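Local coordinates for DUF357 domain-containing protein (Archaeoglobus fulgidus DSM 4304, PDB 2OO2), which is of unknown function but folds as a small, largely helical DUF357-family protein that pairs with a second copy of itself, at residues M32-A37 with W62-I67; E16-R21 with A37-S42. All coordinates share one frame; numbering follows the deposited sequence.

Contact 1: M32-A37 with W62-I67; sequences MRNIEA and WAWLEI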
ATOM      1  N   MET A  32     -12.920  -3.767  -7.111  1.00 39.57           N
ATOM      2  CA  MET A  32     -13.543  -4.561  -6.036  1.00 38.79           C
ATOM      3  C   MET A  32     -12.913  -5.948  -5.909  1.00 38.30           C
ATOM      4  O   MET A  32     -12.726  -6.427  -4.773  1.00 35.58           O
ATOM      5  CB  MET A  32     -15.059  -4.682  -6.165  1.00 39.27           C
ATOM      6  CG  MET A  32     -15.826  -3.360  -5.949  1.00 41.58           C
ATOM      7  SD  MET A  32     -15.732  -2.622  -4.291  1.00 39.32           S
ATOM      8  CE  MET A  32     -16.896  -3.584  -3.403  1.00 43.81           C
ATOM      9  N   ARG A  33     -12.545  -6.572  -7.030  1.00 37.71           N
ATOM     10  CA  ARG A  33     -11.934  -7.911  -6.941  1.00 38.60           C
ATOM     11  C   ARG A  33     -10.525  -7.846  -6.324  1.00 36.79           C
ATOM     12  O   ARG A  33     -10.185  -8.714  -5.473  1.00 37.01           O
ATOM     13  CB  ARG A  33     -11.904  -8.667  -8.291  1.00 41.30           C
ATOM     14  CG  ARG A  33     -13.323  -8.898  -8.982  1.00 45.39           C
ATOM     15  CD  ARG A  33     -14.280  -9.905  -8.306  1.00 52.87           C
ATOM     16  NE  ARG A  33     -15.668  -9.775  -8.823  1.00 54.76           N
ATOM     17  CZ  ARG A  33     -16.684  -9.171  -8.192  1.00 59.15           C
ATOM     18  NH1 ARG A  33     -16.528  -8.611  -6.987  1.00 59.95           N
ATOM     19  NH2 ARG A  33     -17.878  -9.123  -8.773  1.00 61.14           N
ATOM     20  N   ASN A  34      -9.738  -6.823  -6.715  1.00 33.19           N
ATOM     21  CA  ASN A  34      -8.419  -6.554  -6.110  1.00 35.08           C
ATOM     22  C   ASN A  34      -8.482  -6.376  -4.604  1.00 33.10           C
ATOM     23  O   ASN A  34      -7.651  -7.013  -3.790  1.00 32.28           O
ATOM     24  CB  ASN A  34      -7.762  -5.342  -6.799  1.00 34.53           C
ATOM     25  CG  ASN A  34      -7.328  -5.654  -8.241  1.00 38.03           C
ATOM     26  OD1 ASN A  34      -7.427  -6.783  -8.686  1.00 38.82           O
ATOM     27  ND2 ASN A  34      -6.888  -4.654  -8.966  1.00 40.08           N
ATOM     28  N   ILE A  35      -9.420  -5.543  -4.187  1.00 32.13           N
ATOM     29  CA  ILE A  35      -9.712  -5.323  -2.748  1.00 33.88           C
ATOM     30  C   ILE A  35      -9.900  -6.652  -1.924  1.00 32.47           C
ATOM     31  O   ILE A  35      -9.140  -6.932  -0.927  1.00 30.55           O
ATOM     32  CB  ILE A  35     -10.817  -4.230  -2.454  1.00 32.54           C
ATOM     33  CG1 ILE A  35     -10.414  -2.880  -3.088  1.00 33.63           C
ATOM     34  CG2 ILE A  35     -10.976  -4.035  -0.909  1.00 33.26           C
ATOM     35  CD1 ILE A  35     -11.583  -1.834  -3.182  1.00 34.57           C
ATOM     36  N   GLU A  36     -10.884  -7.449  -2.348  1.00 35.10           N
ATOM     37  CA  GLU A  36     -11.166  -8.750  -1.722  1.00 33.98           C
ATOM     38  C   GLU A  36     -10.011  -9.684  -1.838  1.00 32.62           C
ATOM     39  O   GLU A  36      -9.730 -10.406  -0.818  1.00 30.83           O
ATOM     40  CB  GLU A  36     -12.459  -9.427  -2.224  1.00 36.49           C
ATOM     41  CG  GLU A  36     -12.867 -10.790  -1.438  1.00 41.25           C
ATOM     42  CD  GLU A  36     -12.739 -10.786   0.179  1.00 50.37           C
ATOM     43  OE1 GLU A  36     -13.540 -10.052   0.866  1.00 55.91           O
ATOM     44  OE2 GLU A  36     -11.884 -11.569   0.747  1.00 45.88           O
ATOM     45  N   ALA A  37      -9.271  -9.592  -2.954  1.00 30.72           N
ATOM     46  CA  ALA A  37      -8.128 -10.511  -3.248  1.00 29.80           C
ATOM     47  C   ALA A  37      -7.071 -10.185  -2.176  1.00 28.51           C
ATOM     48  O   ALA A  37      -6.583 -11.129  -1.398  1.00 32.26           O
ATOM     49  CB  ALA A  37      -7.554 -10.336  -4.638  1.00 30.04           C
ATOM     50  N   TRP A  62      -6.270  -1.373   1.130  1.00 27.11           N
ATOM     51  CA  TRP A  62      -6.665   0.011   1.371  1.00 30.78           C
ATOM     52  C   TRP A  62      -6.355   1.000   0.227  1.00 30.36           C
ATOM     53  O   TRP A  62      -7.181   1.915  -0.047  1.00 31.90           O
ATOM     54  CB  TRP A  62      -6.071   0.489   2.696  1.00 29.85           C
ATOM     55  CG  TRP A  62      -6.955   0.140   3.833  1.00 27.16           C
ATOM     56  CD1 TRP A  62      -6.708  -0.823   4.841  1.00 24.76           C
ATOM     57  CD2 TRP A  62      -8.216   0.743   4.172  1.00 27.90           C
ATOM     58  NE1 TRP A  62      -7.745  -0.831   5.705  1.00 26.59           N
ATOM     59  CE2 TRP A  62      -8.673   0.125   5.359  1.00 31.24           C
ATOM     60  CE3 TRP A  62      -9.012   1.763   3.581  1.00 30.49           C
ATOM     61  CZ2 TRP A  62      -9.898   0.460   5.960  1.00 31.04           C
ATOM     62  CZ3 TRP A  62     -10.196   2.096   4.187  1.00 26.71           C
ATOM     63  CH2 TRP A  62     -10.647   1.440   5.345  1.00 29.90           C
ATOM     64  N   ALA A  63      -5.212   0.816  -0.462  1.00 30.47           N
ATOM     65  CA  ALA A  63      -4.828   1.736  -1.523  1.00 28.92           C
ATOM     66  C   ALA A  63      -5.808   1.565  -2.698  1.00 31.01           C
ATOM     67  O   ALA A  63      -6.184   2.568  -3.286  1.00 32.96           O
ATOM     68  CB  ALA A  63      -3.409   1.517  -2.029  1.00 28.07           C
ATOM     69  N   TRP A  64      -6.165   0.337  -3.063  1.00 31.31           N
ATOM     70  CA  TRP A  64      -7.115   0.093  -4.213  1.00 31.66           C
ATOM     71  C   TRP A  64      -8.449   0.734  -3.857  1.00 33.43           C
ATOM     72  O   TRP A  64      -9.132   1.333  -4.758  1.00 33.33           O
ATOM     73  CB  TRP A  64      -7.332  -1.397  -4.509  1.00 31.68           C
ATOM     74  CG  TRP A  64      -6.219  -1.966  -5.377  1.00 33.97           C
ATOM     75  CD1 TRP A  64      -5.097  -2.619  -4.936  1.00 33.72           C
ATOM     76  CD2 TRP A  64      -6.092  -1.837  -6.790  1.00 36.85           C
ATOM     77  NE1 TRP A  64      -4.278  -2.931  -6.019  1.00 40.28           N
ATOM     78  CE2 TRP A  64      -4.873  -2.454  -7.166  1.00 37.90           C
ATOM     79  CE3 TRP A  64      -6.906  -1.260  -7.791  1.00 37.21           C
ATOM     80  CZ2 TRP A  64      -4.440  -2.507  -8.505  1.00 37.77           C
ATOM     81  CZ3 TRP A  64      -6.481  -1.344  -9.130  1.00 35.99           C
ATOM     82  CH2 TRP A  64      -5.270  -1.941  -9.468  1.00 34.75           C
ATOM     83  N   LEU A  65      -8.845   0.568  -2.589  1.00 32.23           N
ATOM     84  CA  LEU A  65     -10.065   1.168  -2.040  1.00 30.66           C
ATOM     85  C   LEU A  65     -10.019   2.699  -2.024  1.00 32.76           C
ATOM     86  O   LEU A  65     -10.886   3.353  -2.705  1.00 30.63           O
ATOM     87  CB  LEU A  65     -10.418   0.571  -0.652  1.00 31.21           C
ATOM     88  CG  LEU A  65     -11.823   0.873  -0.136  1.00 30.39           C
ATOM     89  CD1 LEU A  65     -12.117  -0.075   1.025  1.00 33.65           C
ATOM     90  CD2 LEU A  65     -11.991   2.310   0.292  1.00 28.97           C
ATOM     91  N   GLU A  66      -9.023   3.309  -1.367  1.00 30.34           N
ATOM     92  CA  GLU A  66      -8.881   4.780  -1.301  1.00 34.98           C
ATOM     93  C   GLU A  66      -8.695   5.453  -2.669  1.00 35.14           C
ATOM     94  O   GLU A  66      -9.355   6.415  -2.937  1.00 36.19           O
ATOM     95  CB  GLU A  66      -7.784   5.247  -0.374  1.00 34.65           C
ATOM     96  CG  GLU A  66      -8.188   5.017   1.084  1.00 37.37           C
ATOM     97  CD  GLU A  66      -9.470   5.779   1.510  1.00 39.07           C
ATOM     98  OE1 GLU A  66      -9.465   7.009   1.672  1.00 42.41           O
ATOM     99  OE2 GLU A  66     -10.468   5.126   1.751  1.00 45.10           O
ATOM    100  N   ILE A  67      -7.838   4.894  -3.506  1.00 36.84           N
ATOM    101  CA  ILE A  67      -7.546   5.450  -4.829  1.00 38.89           C
ATOM    102  C   ILE A  67      -8.734   5.241  -5.789  1.00 39.39           C
ATOM    103  O   ILE A  67      -9.008   6.123  -6.626  1.00 42.22           O
ATOM    104  CB  ILE A  67      -6.178   4.965  -5.419  1.00 39.32           C
ATOM    105  CG1 ILE A  67      -5.018   5.353  -4.479  1.00 37.78           C
ATOM    106  CG2 ILE A  67      -5.966   5.554  -6.812  1.00 39.34           C
ATOM    107  CD1 ILE A  67      -3.668   4.583  -4.724  1.00 39.56           C
TER

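Contact 2: E16-R21 with A37-S42; sequences ERIEER and AYISDS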
ATOM      1  N   GLU A  16      -9.654  -5.302  10.364  1.00 32.88           N
ATOM      2  CA  GLU A  16     -11.018  -5.247  10.865  1.00 34.08           C
ATOM      3  C   GLU A  16     -11.783  -4.013  10.279  1.00 32.98           C
ATOM      4  O   GLU A  16     -12.959  -4.113  10.007  1.00 33.30           O
ATOM      5  CB  GLU A  16     -11.021  -5.193  12.350  1.00 35.45           C
ATOM      6  CG  GLU A  16     -10.335  -6.398  12.951  1.00 41.26           C
ATOM      7  CD  GLU A  16     -10.119  -6.233  14.485  1.00 48.21           C
ATOM      8  OE1 GLU A  16     -10.292  -5.106  15.049  1.00 48.27           O
ATOM      9  OE2 GLU A  16      -9.771  -7.264  15.106  1.00 53.77           O
ATOM     10  N   ARG A  17     -11.097  -2.913  10.039  1.00 31.68           N
ATOM     11  CA  ARG A  17     -11.739  -1.708   9.518  1.00 32.14           C
ATOM     12  C   ARG A  17     -12.168  -1.996   8.070  1.00 32.53           C
ATOM     13  O   ARG A  17     -13.305  -1.675   7.712  1.00 33.72           O
ATOM     14  CB  ARG A  17     -10.801  -0.486   9.610  1.00 30.77           C
ATOM     15  CG  ARG A  17     -10.690   0.108  11.075  1.00 28.46           C
ATOM     16  CD  ARG A  17      -9.545   1.047  11.151  1.00 25.48           C
ATOM     17  NE  ARG A  17      -9.393   1.578  12.521  1.00 29.97           N
ATOM     18  CZ  ARG A  17      -8.471   2.491  12.832  1.00 30.55           C
ATOM     19  NH1 ARG A  17      -7.635   2.949  11.904  1.00 32.44           N
ATOM     20  NH2 ARG A  17      -8.364   2.917  14.075  1.00 30.61           N
ATOM     21  N   ILE A  18     -11.303  -2.619   7.263  1.00 32.08           N
ATOM     22  CA  ILE A  18     -11.607  -2.740   5.802  1.00 33.32           C
ATOM     23  C   ILE A  18     -12.684  -3.800   5.523  1.00 34.26           C
ATOM     24  O   ILE A  18     -13.503  -3.699   4.572  1.00 34.58           O
ATOM     25  CB  ILE A  18     -10.303  -2.963   4.993  1.00 34.11           C
ATOM     26  CG1 ILE A  18     -10.532  -2.560   3.539  1.00 30.41           C
ATOM     27  CG2 ILE A  18      -9.701  -4.415   5.143  1.00 32.37           C
ATOM     28  CD1 ILE A  18      -9.217  -2.587   2.668  1.00 33.18           C
ATOM     29  N   GLU A  19     -12.707  -4.830   6.366  1.00 34.85           N
ATOM     30  CA  GLU A  19     -13.733  -5.900   6.286  1.00 36.73           C
ATOM     31  C   GLU A  19     -15.115  -5.276   6.447  1.00 36.50           C
ATOM     32  O   GLU A  19     -16.069  -5.688   5.807  1.00 37.06           O
ATOM     33  CB  GLU A  19     -13.421  -7.018   7.333  1.00 36.12           C
ATOM     34  CG  GLU A  19     -12.326  -7.929   6.828  1.00 35.86           C
ATOM     35  CD  GLU A  19     -11.804  -8.945   7.884  1.00 40.26           C
ATOM     36  OE1 GLU A  19     -12.073  -8.733   9.080  1.00 44.17           O
ATOM     37  OE2 GLU A  19     -11.180  -9.950   7.480  1.00 43.98           O
ATOM     38  N   GLU A  20     -15.218  -4.242   7.255  1.00 36.75           N
ATOM     39  CA  GLU A  20     -16.465  -3.436   7.315  1.00 37.38           C
ATOM     40  C   GLU A  20     -16.574  -2.460   6.144  1.00 37.06           C
ATOM     41  O   GLU A  20     -17.641  -2.296   5.580  1.00 38.99           O
ATOM     42  CB  GLU A  20     -16.584  -2.661   8.617  1.00 37.84           C
ATOM     43  CG  GLU A  20     -16.777  -3.546   9.800  1.00 44.13           C
ATOM     44  CD  GLU A  20     -17.976  -4.492   9.643  1.00 53.52           C
ATOM     45  OE1 GLU A  20     -19.078  -4.067   9.149  1.00 55.84           O
ATOM     46  OE2 GLU A  20     -17.799  -5.673  10.013  1.00 54.31           O
ATOM     47  N   ARG A  21     -15.475  -1.809   5.803  1.00 36.43           N
ATOM     48  CA  ARG A  21     -15.493  -0.706   4.866  1.00 36.36           C
ATOM     49  C   ARG A  21     -15.913  -1.191   3.479  1.00 38.11           C
ATOM     50  O   ARG A  21     -16.646  -0.472   2.751  1.00 37.56           O
ATOM     51  CB  ARG A  21     -14.106  -0.067   4.793  1.00 35.47           C
ATOM     52  CG  ARG A  21     -14.028   1.281   4.076  1.00 32.69           C
ATOM     53  CD  ARG A  21     -14.728   2.376   4.880  1.00 35.99           C
ATOM     54  NE  ARG A  21     -14.407   3.661   4.334  1.00 38.83           N
ATOM     55  CZ  ARG A  21     -15.271   4.355   3.585  1.00 40.84           C
ATOM     56  NH1 ARG A  21     -14.908   5.538   3.106  1.00 38.58           N
ATOM     57  NH2 ARG A  21     -16.500   3.899   3.390  1.00 39.69           N
ATOM     58  N   ALA A  37      -9.271  -9.592  -2.954  1.00 30.72           N
ATOM     59  CA  ALA A  37      -8.128 -10.511  -3.248  1.00 29.80           C
ATOM     60  C   ALA A  37      -7.071 -10.185  -2.176  1.00 28.51           C
ATOM     61  O   ALA A  37      -6.583 -11.129  -1.398  1.00 32.26           O
ATOM     62  CB  ALA A  37      -7.554 -10.336  -4.638  1.00 30.04           C
ATOM     63  N   TYR A  38      -6.754  -8.880  -1.987  1.00 25.88           N
ATOM     64  CA  TYR A  38      -5.682  -8.594  -0.887  1.00 26.36           C
ATOM     65  C   TYR A  38      -6.233  -8.724   0.469  1.00 25.30           C
ATOM     66  O   TYR A  38      -5.438  -9.215   1.478  1.00 24.68           O
ATOM     67  CB  TYR A  38      -5.154  -7.155  -1.059  1.00 26.90           C
ATOM     68  CG  TYR A  38      -4.229  -6.948  -2.222  1.00 29.10           C
ATOM     69  CD1 TYR A  38      -2.951  -7.385  -2.201  1.00 26.75           C
ATOM     70  CD2 TYR A  38      -4.645  -6.235  -3.390  1.00 27.75           C
ATOM     71  CE1 TYR A  38      -2.061  -7.181  -3.186  1.00 32.50           C
ATOM     72  CE2 TYR A  38      -3.722  -5.998  -4.448  1.00 32.60           C
ATOM     73  CZ  TYR A  38      -2.448  -6.474  -4.363  1.00 32.94           C
ATOM     74  OH  TYR A  38      -1.455  -6.312  -5.358  1.00 33.80           O
ATOM     75  N   ILE A  39      -7.481  -8.390   0.720  1.00 23.63           N
ATOM     76  CA  ILE A  39      -8.132  -8.779   2.053  1.00 28.18           C
ATOM     77  C   ILE A  39      -7.973 -10.266   2.380  1.00 28.83           C
ATOM     78  O   ILE A  39      -7.447 -10.621   3.509  1.00 25.89           O
ATOM     79  CB  ILE A  39      -9.625  -8.376   2.270  1.00 26.18           C
ATOM     80  CG1 ILE A  39      -9.774  -6.866   2.477  1.00 27.82           C
ATOM     81  CG2 ILE A  39     -10.287  -9.111   3.534  1.00 29.03           C
ATOM     82  CD1 ILE A  39     -11.199  -6.364   1.890  1.00 28.93           C
ATOM     83  N   SER A  40      -8.379 -11.135   1.428  1.00 28.06           N
ATOM     84  CA  SER A  40      -8.189 -12.615   1.606  1.00 29.73           C
ATOM     85  C   SER A  40      -6.721 -12.962   1.944  1.00 27.39           C
ATOM     86  O   SER A  40      -6.416 -13.718   2.951  1.00 28.20           O
ATOM     87  CB  SER A  40      -8.606 -13.407   0.366  1.00 27.60           C
ATOM     88  OG  SER A  40      -8.528 -14.812   0.617  1.00 34.00           O
ATOM     89  N   ASP A  41      -5.799 -12.437   1.115  1.00 25.77           N
ATOM     90  CA  ASP A  41      -4.363 -12.666   1.277  1.00 27.62           C
ATOM     91  C   ASP A  41      -3.892 -12.114   2.625  1.00 28.36           C
ATOM     92  O   ASP A  41      -3.168 -12.874   3.429  1.00 26.03           O
ATOM     93  CB  ASP A  41      -3.616 -11.966   0.123  1.00 27.01           C
ATOM     94  CG  ASP A  41      -3.442 -12.840  -1.107  1.00 26.62           C
ATOM     95  OD1 ASP A  41      -4.063 -13.912  -1.277  1.00 30.13           O
ATOM     96  OD2 ASP A  41      -2.561 -12.426  -1.891  1.00 34.24           O
ATOM     97  N   SER A  42      -4.235 -10.848   2.974  1.00 25.12           N
ATOM     98  CA  SER A  42      -3.786 -10.373   4.366  1.00 29.62           C
ATOM     99  C   SER A  42      -4.218 -11.319   5.487  1.00 29.50           C
ATOM    100  O   SER A  42      -3.362 -11.675   6.450  1.00 27.94           O
ATOM    101  CB  SER A  42      -4.361  -8.966   4.556  1.00 30.40           C
ATOM    102  OG  SER A  42      -4.135  -8.417   5.841  1.00 29.36           O
TER

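Contact 1: M32-A37 with W62-I67
The indole of Trp64 carries the side chain of Asn34 on one face. Asn34 CB sits over the five-membered ring, 3.9 Å from its centroid and only 12° off the ring normal, which makes a CH-pi contact. The amide nitrogen reaches on across the six-membered ring. Asn34 ND2 lies 3.1 Å above the indole plane, displaced toward the rim, and comes to 3.2 Å from Trp64 CH2. Amide and ring planes are 72° apart, so the amide stands steeply on the ring rather than stacking flat on it. Phe31 meets Trp64 edge-to-face, and the ring of Tyr38 meets it with planes at about 20°.

Both segments are helical. They belong to consecutive helices, 29-47 and 51-70, of a three-helix bundle. The axes of 32-37 and 62-67 run roughly antiparallel and approach to 8.7 Å, and Ile35 and Trp64 lie level with each other. The end of Ile35 reaches across to helix 51-70. Its CG1, anti to its own carbonyl carbon, touches Trp64 CB at 3.7 Å. Its CD1 goes further and rests against the backbone of Leu65, 3.6 Å from Leu65 CA, while also touching Leu65 CB. With an alanine in place of Trp64, the Asn34 amide would probably lose the ring face it stands on, and Ile67 of the second subunit the indole that packs on it. Leu65 also touches Arg21 of helix 3-21 and Ile25 of strand 25-27, and Ile35 also meets Leu74 of strand 74-76.

Contact 2: E16-R21 with A37-S42
Ile39 on helix 29-47 points its CB toward helix 3-21 and divides there into two branches. One branch starts at CG1, which lies 3.6 Å from Ile18 CG2. The same branch ends at CD1, which lies 4.1 Å from Ile18 CG2 and 4.2 Å from Ile18 CG1. The other branch is the methyl CG2. It sits opposite the backbone N of Ile39, because chi1 is -72°, and meets Glu19, the residue after Ile18. There Ile39 CG2 lies 4.1 Å from both Glu19 CG and Glu19 OE2. The Ile39 side chain is thus shared between two successive residues of helix 3-21. It also touches Leu15, one turn earlier on that helix. Ile18 reaches Ala61 and Trp62 as well, so all three helices of the bundle meet around it.

Glu19 marks the margin of this apolar patch. Its chain is extended beyond CG, and Glu19 OE2 forms a salt bridge with Arg43 NH1, outside the two segments. The methylene therefore packs on Ile39 while the charge is matched farther along helix 29-47. The segments themselves meet mainly through aliphatic groups, which suggests that burial of hydrocarbon is the main thing holding them together.

Overall arrangement
Contacts 1 and 2 lie about 9 Å apart, centre to centre, and both use helix 29-47. Contact 1 joins it to helix 51-70, which follows it in the chain, and contact 2 to helix 3-21, which precedes it. Their segments alternate along the sequence: 16-21, 32-37, 37-42, 62-67. Ala37 belongs to both. The third pairing, of helices 3-21 and 51-70, completes the bundle: Trp62 NE1 comes within 3.4 Å of Ile18 CB, and Leu65 packs on Arg21. The two contacts thus join helix 29-47 to each of its partners. The second subunit touches contact 1 through helix 51-70, whereas no other chain of the assembly touches the segments of contact 2.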